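PDB 2OKX: rhamnosidase B from Bacillus sp., which catalyses, as a probably inverting alpha-L-rhamnosidase of glycoside hydrolase family 78, the hydrolysis of terminal alpha-L-rhamnosyl units from rhamnosides. Local coordinates for residues F631-I634 / L635-E639; I596-R599 / C600-V604; R652-P655 / A656-T660; V574-V577 / G578-R581. All coordinates share one frame; numbering follows the deposited sequence.

All four contacts are short-range pairings inside the six-hairpin glycosidase domain, and each lies on a helix or where one begins. Contacts 1 and 2 are largely buried and rest on each other, Trp-633 of the first against the end of helix 595-603 in the second. Contact 4, nearest the centre of the chain, opens helix 577-590 and touches both. Contact 3 is half turned to the surface and touches contacts 1 and 2, while staying clear of contact 4. Their chemistry follows their place: sulfur over an aromatic face in the core, an arginine paired partly with the chain's N-terminal part, a water-mended proline turn at the outside, and a hydroxyl-to-carbonyl bond at the helix start.

Contact 1. Residues F631-I634 / L635-E639; sequences FFWI and LACRE
The amide of Ala-636 reaches back one turn to the carbonyl of Phe-632, N to O 2.8 Å, the shortest of the four backbone bonds between residues 631-634 and 635-639 of helix 627-644. Next to it Cys-637 N meets Trp-633 O at 2.9 Å, and the bonds of Leu-635 N to Phe-631 O and of Arg-638 N to Ile-634 O complete the set. Trp-633 and Cys-637 also meet through their side chains. The sulfur of Cys-637 stands over one face of the indole, SG lying 3.8 Å from the centroid of the five-membered ring of Trp-633 and 24° off its normal, a sulfur-aromatic contact. It is displaced from the ring centre, the indole atom nearest to SG being Trp-633 CE2, where the two rings fuse (3.6 Å). Two torsions produce the overlap: the indole swings beside its own carbonyl carbon (chi1 169°), and SG leans back beside the amide nitrogen of Cys-637 (chi1 -75°), toward the preceding turn. The ring's rotation is further fixed by its NE1, which bonds to the backbone oxygen of Leu-601, and by Tyr-614, which meets it edge to face. Helix 627-644 is packed among its neighbours: Trp-633 rests on helix 647-665, Phe-632 and Leu-635 on helix 577-590, Phe-631 and Cys-637 on helix 696-715, and Ala-636 on Leu-601 of helix 595-603.

Contact 2. Residues I596-R599 / C600-V604; sequences IVER and CLNLV
Backbone bonds come first: Cys-600 N to Ile-596 O, Leu-601 N to Val-597 O at 3.0 Å, and Asn-602 N to Glu-598 O at 2.9 Å. The last of the series, from Leu-603 N to Arg-599 O at 3.2 Å, is weak, its N-H...O angle having fallen to 130° near the end of helix 595-603. Apolar contact is modest. Val-597 and Leu-601 run side by side in the same direction, CG1 of the valine 4.0 Å from CD1 of the leucine, on a face that also meets helix 627-644. The polar side chains of Glu-598 and Asn-602 meet without a hydrogen bond between them: Asn-602 OD1 rests 3.4 Å from Glu-598 CG, while the carboxylate and amide planes stand 80° apart. The glutamate's charge is answered by Arg-652, with which OE1 makes a salt bridge. Charged and apolar groups meet at Arg-599, whose guanidinium has Leu-603 CD1 over one face, toward the rim and 4.0 Å from CZ. A chain extended from CG to NE carries this group out to salt bridges with Asp-194 and Asp-563 and a cation-pi contact with Phe-72. Successive i-to-i+4 pairs of this sort are characteristic of an alpha-helix, here one in the six-hairpin domain whose arginine reaches across to the N-terminal part of the chain.

Contact 3. Residues R652-P655 / A656-T660; sequences RIWP and AVKHT
Lys-658 lays the aliphatic part of its side chain over the indole of Trp-654, and between the two backbones runs a nearly straight bond, Lys-658 N to Trp-654 O, with an N-H...O angle of 168°. Its neighbours are Val-657 N to Ile-653 O at 3.1 Å and His-659 N to Pro-655 O at 2.8 Å. Proline at 655 has no N-H to give, and helix 647-665 is kinked there. Just beyond it a water takes over a missing link, donating to Arg-652 O at 2.6 Å. The same water accepts from Ala-656 N at 3.1 Å, so amide and carbonyl are both satisfied although they do not meet directly. With CG opposed to the backbone nitrogen (chi1 169°), Trp-654 offers a face to Lys-658 CB, which sits 4.0 Å from the centroid of its six-membered ring in a CH-pi contact. Farther along the chain, Lys-658 CD is 3.9 Å from Trp-654 CZ2. Val-657 CG1 meets the ring from another direction, 4.0 Å from Trp-654 CZ3. The indole N-H is satisfied by the carboxylate of Glu-721, while Lys-658 NZ makes a weak bond to the backbone oxygen of that glutamate. A leucine in place of the tryptophan would probably deprive Glu-721 of this donor and let the methylenes of Lys-658 turn more loosely. The chemistry implies a helix held across and beyond the proline by regular bonds, with a single water bridging Arg-652 O and Ala-656 N.

Contact 4. Residues V574-V577 / G578-R581; sequences VFWV and GDSR
At the start of helix 577-590, where the chain leaves a loop, Ser-580 ties the first turn together with both its backbone and its side chain. Its N bonds to Trp-576 O at 3.3 Å, N-H...O 154°. The hydroxyl is the tighter link, OG donating to Val-577 O at 2.6 Å and arriving well to one side of the carbonyl's bond direction (C=O...OG 131°). That bond follows from chi1 of 76°, which places OG between the backbone N and the carbonyl carbon, over the turn just begun. Ser-580 CB also abuts the edge of the Phe-575 ring, in its plane, 3.6 Å from CE1. With an alanine here, Val-577 O would probably be left without its hydroxyl donor and the first turn less firmly closed on itself. Asp-579 touches the loop too, its OD2 lying 3.4 Å from Trp-576 CB. Its other oxygen, OD1, bonds a glycerol probably left from crystallisation, which may mark a pocket, and Trp-576 NE1 bonds to Glu-572. Arg-581, whose end leads away from the turn, forms salt bridges through NH1 with Glu-639 and Glu-809. A serine hydroxyl returned to the carbonyl three residues earlier is a familiar helix motif, here set at the N-terminal end of helix 577-590 in the six-hairpin glycosidase domain, the alpha-barrel part of this enzyme.

Contact 1. Residues F631-I634 / L635-E639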
# COMPACT_ATOMS: atom_id res chain seq x y z
N PHE A 631 -5.18 16.60 10.12
CA PHE A 631 -5.18 18.00 9.73
C PHE A 631 -5.10 18.10 8.21
O PHE A 631 -5.70 18.99 7.60
CB PHE A 631 -4.00 18.76 10.36
CG PHE A 631 -3.98 18.73 11.87
CD1 PHE A 631 -5.16 18.56 12.59
CD2 PHE A 631 -2.78 18.88 12.56
CE1 PHE A 631 -5.14 18.54 13.99
CE2 PHE A 631 -2.75 18.87 13.96
CZ PHE A 631 -3.93 18.69 14.67
N PHE A 632 -4.36 17.18 7.58
CA PHE A 632 -4.24 17.19 6.13
C PHE A 632 -5.56 16.77 5.49
O PHE A 632 -5.87 17.16 4.36
CB PHE A 632 -3.10 16.28 5.66
CG PHE A 632 -1.73 16.76 6.07
CD1 PHE A 632 -1.50 18.12 6.30
CD2 PHE A 632 -0.69 15.86 6.24
CE1 PHE A 632 -0.24 18.57 6.70
CE2 PHE A 632 0.57 16.30 6.63
CZ PHE A 632 0.80 17.66 6.86
N TRP A 633 -6.33 15.96 6.22
CA TRP A 633 -7.63 15.51 5.75
C TRP A 633 -8.55 16.74 5.67
O TRP A 633 -9.31 16.90 4.72
CB TRP A 633 -8.23 14.49 6.71
CG TRP A 633 -9.68 14.18 6.43
CD1 TRP A 633 -10.18 13.48 5.37
CD2 TRP A 633 -10.82 14.59 7.21
NE1 TRP A 633 -11.56 13.43 5.43
CE2 TRP A 633 -11.97 14.10 6.55
CE3 TRP A 633 -10.97 15.32 8.39
CZ2 TRP A 633 -13.27 14.32 7.05
CZ3 TRP A 633 -12.25 15.54 8.89
CH2 TRP A 633 -13.39 15.04 8.21
N ILE A 634 -8.48 17.59 6.69
CA ILE A 634 -9.30 18.79 6.71
C ILE A 634 -8.89 19.67 5.53
O ILE A 634 -9.74 20.21 4.82
CB ILE A 634 -9.14 19.56 8.04
CG1 ILE A 634 -9.74 18.74 9.18
CG2 ILE A 634 -9.82 20.92 7.94
CD1 ILE A 634 -9.53 19.34 10.57
N LEU A 635 -7.58 19.78 5.32
CA LEU A 635 -7.05 20.57 4.22
C LEU A 635 -7.60 20.01 2.91
O LEU A 635 -8.12 20.75 2.07
CB LEU A 635 -5.53 20.49 4.19
CG LEU A 635 -4.73 21.69 3.66
CD1 LEU A 635 -3.34 21.22 3.29
CD2 LEU A 635 -5.41 22.32 2.46
N ALA A 636 -7.50 18.69 2.74
CA ALA A 636 -7.98 18.04 1.53
C ALA A 636 -9.47 18.30 1.30
O ALA A 636 -9.92 18.46 0.16
CB ALA A 636 -7.70 16.54 1.58
N CYS A 637 -10.25 18.31 2.39
CA CYS A 637 -11.68 18.56 2.29
C CYS A 637 -11.91 19.97 1.75
O CYS A 637 -12.72 20.19 0.86
CB CYS A 637 -12.36 18.43 3.66
SG CYS A 637 -12.57 16.73 4.23
N ARG A 638 -11.18 20.93 2.31
CA ARG A 638 -11.30 22.31 1.86
C ARG A 638 -10.91 22.41 0.39
O ARG A 638 -11.62 23.01 -0.42
CB ARG A 638 -10.39 23.24 2.67
CG ARG A 638 -10.37 24.65 2.10
CD ARG A 638 -9.39 25.57 2.78
NE ARG A 638 -9.42 26.89 2.16
CZ ARG A 638 -8.77 27.96 2.61
NH1 ARG A 638 -8.03 27.88 3.71
NH2 ARG A 638 -8.88 29.12 1.97
N GLU A 639 -9.76 21.83 0.05
CA GLU A 639 -9.27 21.87 -1.32
C GLU A 639 -10.22 21.20 -2.30
O GLU A 639 -10.38 21.66 -3.43
CB GLU A 639 -7.87 21.26 -1.39
CG GLU A 639 -6.82 22.17 -0.76
CD GLU A 639 -5.45 21.53 -0.63
OE1 GLU A 639 -4.47 22.28 -0.45
OE2 GLU A 639 -5.35 20.29 -0.69

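Contact 2. Residues I596-R599 / C600-V604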
# COMPACT_ATOMS: atom_id res chain seq x y z
N ILE A 596 -13.02 9.73 -6.82
CA ILE A 596 -12.13 8.99 -5.94
C ILE A 596 -11.75 9.86 -4.73
O ILE A 596 -11.61 9.36 -3.62
CB ILE A 596 -10.86 8.53 -6.69
CG1 ILE A 596 -9.94 7.76 -5.73
CG2 ILE A 596 -10.14 9.73 -7.29
CD1 ILE A 596 -8.68 7.19 -6.40
N VAL A 597 -11.58 11.15 -4.96
CA VAL A 597 -11.21 12.05 -3.87
C VAL A 597 -12.33 12.12 -2.83
O VAL A 597 -12.08 11.94 -1.64
CB VAL A 597 -10.91 13.47 -4.38
CG1 VAL A 597 -10.54 14.36 -3.22
CG2 VAL A 597 -9.77 13.42 -5.41
N GLU A 598 -13.56 12.36 -3.27
CA GLU A 598 -14.66 12.44 -2.31
C GLU A 598 -14.85 11.11 -1.58
O GLU A 598 -15.10 11.10 -0.38
CB GLU A 598 -15.98 12.84 -2.99
CG GLU A 598 -17.11 12.98 -1.98
CD GLU A 598 -18.39 13.55 -2.55
OE1 GLU A 598 -19.41 13.48 -1.84
OE2 GLU A 598 -18.37 14.06 -3.69
N ARG A 599 -14.73 10.01 -2.31
CA ARG A 599 -14.88 8.69 -1.69
C ARG A 599 -13.90 8.55 -0.53
O ARG A 599 -14.26 8.10 0.55
CB ARG A 599 -14.62 7.57 -2.71
CG ARG A 599 -14.42 6.20 -2.08
CD ARG A 599 -14.27 5.08 -3.10
NE ARG A 599 -13.64 3.90 -2.51
CZ ARG A 599 -14.18 3.14 -1.57
NH1 ARG A 599 -15.40 3.41 -1.11
NH2 ARG A 599 -13.50 2.12 -1.07
N CYS A 600 -12.65 8.96 -0.75
CA CYS A 600 -11.64 8.87 0.29
C CYS A 600 -11.94 9.79 1.47
O CYS A 600 -11.81 9.38 2.62
CB CYS A 600 -10.26 9.19 -0.29
SG CYS A 600 -9.66 7.91 -1.43
N LEU A 601 -12.32 11.03 1.17
CA LEU A 601 -12.63 11.98 2.23
C LEU A 601 -13.80 11.49 3.08
O LEU A 601 -13.81 11.69 4.30
CB LEU A 601 -12.96 13.35 1.63
CG LEU A 601 -11.86 14.02 0.79
CD1 LEU A 601 -12.37 15.34 0.25
CD2 LEU A 601 -10.62 14.23 1.64
N ASN A 602 -14.78 10.85 2.45
CA ASN A 602 -15.95 10.34 3.15
C ASN A 602 -15.66 9.12 4.03
O ASN A 602 -16.40 8.86 4.98
CB ASN A 602 -17.06 9.98 2.14
CG ASN A 602 -17.76 11.21 1.57
OD1 ASN A 602 -18.41 11.14 0.53
ND2 ASN A 602 -17.64 12.34 2.26
N LEU A 603 -14.60 8.38 3.71
CA LEU A 603 -14.26 7.19 4.50
C LEU A 603 -13.63 7.50 5.85
O LEU A 603 -13.77 6.73 6.80
CB LEU A 603 -13.31 6.29 3.70
CG LEU A 603 -13.90 5.43 2.57
CD1 LEU A 603 -12.77 4.76 1.78
CD2 LEU A 603 -14.83 4.38 3.16
N VAL A 604 -12.94 8.63 5.95
CA VAL A 604 -12.26 9.00 7.18
C VAL A 604 -13.14 9.14 8.42
O VAL A 604 -12.81 8.61 9.48
CB VAL A 604 -11.44 10.30 6.99
CG1 VAL A 604 -10.73 10.68 8.29
CG2 VAL A 604 -10.42 10.10 5.87

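Contact 3. Residues R652-P655 / A656-T660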
# COMPACT_ATOMS: atom_id res chain seq x y z
N ARG A 652 -22.21 18.41 4.04
CA ARG A 652 -22.22 17.04 4.53
C ARG A 652 -21.01 16.72 5.40
O ARG A 652 -21.12 15.99 6.38
CB ARG A 652 -22.24 16.04 3.36
CG ARG A 652 -23.52 16.03 2.54
CD ARG A 652 -23.58 14.77 1.68
NE ARG A 652 -22.48 14.70 0.71
CZ ARG A 652 -22.50 15.28 -0.49
NH1 ARG A 652 -21.46 15.17 -1.30
NH2 ARG A 652 -23.57 15.97 -0.87
N ILE A 653 -19.85 17.27 5.04
CA ILE A 653 -18.62 16.99 5.76
C ILE A 653 -18.31 17.92 6.94
O ILE A 653 -17.53 17.55 7.82
CB ILE A 653 -17.40 16.98 4.79
CG1 ILE A 653 -16.33 16.03 5.31
CG2 ILE A 653 -16.82 18.39 4.65
CD1 ILE A 653 -16.72 14.57 5.22
N TRP A 654 -18.90 19.11 6.96
CA TRP A 654 -18.62 20.06 8.04
C TRP A 654 -18.71 19.47 9.45
O TRP A 654 -17.80 19.66 10.26
CB TRP A 654 -19.55 21.28 7.95
CG TRP A 654 -19.49 22.15 9.18
CD1 TRP A 654 -20.54 22.49 10.00
CD2 TRP A 654 -18.32 22.76 9.76
NE1 TRP A 654 -20.09 23.27 11.04
CE2 TRP A 654 -18.74 23.45 10.92
CE3 TRP A 654 -16.97 22.80 9.40
CZ2 TRP A 654 -17.85 24.16 11.73
CZ3 TRP A 654 -16.08 23.50 10.21
CH2 TRP A 654 -16.53 24.17 11.37
N PRO A 655 -19.81 18.76 9.77
CA PRO A 655 -19.94 18.17 11.11
C PRO A 655 -18.75 17.30 11.52
O PRO A 655 -18.26 17.41 12.64
CB PRO A 655 -21.24 17.37 10.99
CG PRO A 655 -22.05 18.21 10.05
CD PRO A 655 -21.04 18.57 8.98
N ALA A 656 -18.29 16.45 10.61
CA ALA A 656 -17.16 15.58 10.90
C ALA A 656 -15.90 16.40 11.14
O ALA A 656 -15.05 16.04 11.95
CB ALA A 656 -16.93 14.60 9.75
N VAL A 657 -15.78 17.51 10.42
CA VAL A 657 -14.62 18.39 10.56
C VAL A 657 -14.65 19.10 11.91
O VAL A 657 -13.65 19.16 12.62
CB VAL A 657 -14.59 19.46 9.43
CG1 VAL A 657 -13.49 20.47 9.70
CG2 VAL A 657 -14.37 18.78 8.08
N LYS A 658 -15.82 19.64 12.25
CA LYS A 658 -16.01 20.34 13.52
C LYS A 658 -15.77 19.38 14.68
O LYS A 658 -15.07 19.71 15.65
CB LYS A 658 -17.43 20.89 13.57
CG LYS A 658 -17.78 21.67 14.83
CD LYS A 658 -19.23 22.16 14.75
CE LYS A 658 -19.61 22.97 15.98
NZ LYS A 658 -18.73 24.16 16.14
N HIS A 659 -16.34 18.19 14.57
CA HIS A 659 -16.22 17.15 15.59
C HIS A 659 -14.77 16.83 15.97
O HIS A 659 -14.42 16.84 17.15
CB HIS A 659 -16.92 15.88 15.11
CG HIS A 659 -16.78 14.72 16.05
ND1 HIS A 659 -17.31 14.72 17.32
CD2 HIS A 659 -16.15 13.53 15.90
CE1 HIS A 659 -17.02 13.58 17.91
NE2 HIS A 659 -16.31 12.84 17.08
N THR A 660 -13.93 16.56 14.98
CA THR A 660 -12.54 16.21 15.27
C THR A 660 -11.73 17.40 15.79
O THR A 660 -10.90 17.23 16.70
CB THR A 660 -11.84 15.60 14.02
OG1 THR A 660 -10.60 15.02 14.43
CG2 THR A 660 -11.57 16.67 12.97
O HOH W 1 -19.84 14.89 8.40

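Contact 4. Residues V574-V577 / G578-R581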
# COMPACT_ATOMS: atom_id res chain seq x y z
N VAL A 574 -2.39 0.71 0.91
CA VAL A 574 -3.26 1.26 1.95
C VAL A 574 -3.64 2.73 1.73
O VAL A 574 -2.81 3.54 1.31
CB VAL A 574 -2.58 1.15 3.34
CG1 VAL A 574 -3.40 1.89 4.40
CG2 VAL A 574 -2.43 -0.32 3.72
N PHE A 575 -4.89 3.06 2.02
CA PHE A 575 -5.33 4.44 1.90
C PHE A 575 -4.87 5.21 3.13
O PHE A 575 -5.55 5.20 4.17
CB PHE A 575 -6.86 4.53 1.75
CG PHE A 575 -7.42 5.92 1.98
CD1 PHE A 575 -6.68 7.06 1.66
CD2 PHE A 575 -8.69 6.08 2.52
CE1 PHE A 575 -7.20 8.34 1.88
CE2 PHE A 575 -9.22 7.35 2.75
CZ PHE A 575 -8.47 8.48 2.43
N TRP A 576 -3.71 5.84 3.03
CA TRP A 576 -3.18 6.64 4.11
C TRP A 576 -3.69 8.06 3.87
O TRP A 576 -3.52 8.62 2.79
CB TRP A 576 -1.66 6.62 4.12
CG TRP A 576 -1.07 5.41 4.79
CD1 TRP A 576 -0.75 4.21 4.21
CD2 TRP A 576 -0.67 5.31 6.16
NE1 TRP A 576 -0.16 3.37 5.13
CE2 TRP A 576 -0.10 4.03 6.33
CE3 TRP A 576 -0.72 6.18 7.25
CZ2 TRP A 576 0.42 3.60 7.56
CZ3 TRP A 576 -0.21 5.75 8.48
CH2 TRP A 576 0.35 4.47 8.62
N VAL A 577 -4.34 8.62 4.89
CA VAL A 577 -4.93 9.94 4.80
C VAL A 577 -3.96 11.07 4.47
O VAL A 577 -4.22 11.87 3.58
CB VAL A 577 -5.67 10.27 6.11
CG1 VAL A 577 -6.35 11.63 6.01
CG2 VAL A 577 -6.70 9.17 6.39
N GLY A 578 -2.84 11.13 5.19
CA GLY A 578 -1.88 12.18 4.93
C GLY A 578 -1.41 12.22 3.49
O GLY A 578 -1.37 13.29 2.87
N ASP A 579 -1.05 11.06 2.95
CA ASP A 579 -0.56 10.97 1.58
C ASP A 579 -1.59 11.49 0.58
O ASP A 579 -1.25 12.20 -0.38
CB ASP A 579 -0.24 9.52 1.20
CG ASP A 579 0.74 8.86 2.16
OD1 ASP A 579 1.64 8.13 1.67
OD2 ASP A 579 0.61 9.04 3.38
N SER A 580 -2.86 11.14 0.80
CA SER A 580 -3.94 11.52 -0.10
C SER A 580 -4.11 13.01 -0.38
O SER A 580 -4.62 13.38 -1.43
CB SER A 580 -5.27 10.94 0.40
OG SER A 580 -5.77 11.68 1.50
N ARG A 581 -3.73 13.87 0.56
CA ARG A 581 -3.87 15.31 0.33
C ARG A 581 -3.02 15.72 -0.88
O ARG A 581 -3.52 16.38 -1.79
CB ARG A 581 -3.46 16.11 1.56
CG ARG A 581 -3.62 17.62 1.41
CD ARG A 581 -2.34 18.29 0.91
NE ARG A 581 -2.54 19.71 0.61
CZ ARG A 581 -1.56 20.58 0.38
NH1 ARG A 581 -1.84 21.85 0.12
NH2 ARG A 581 -0.29 20.18 0.43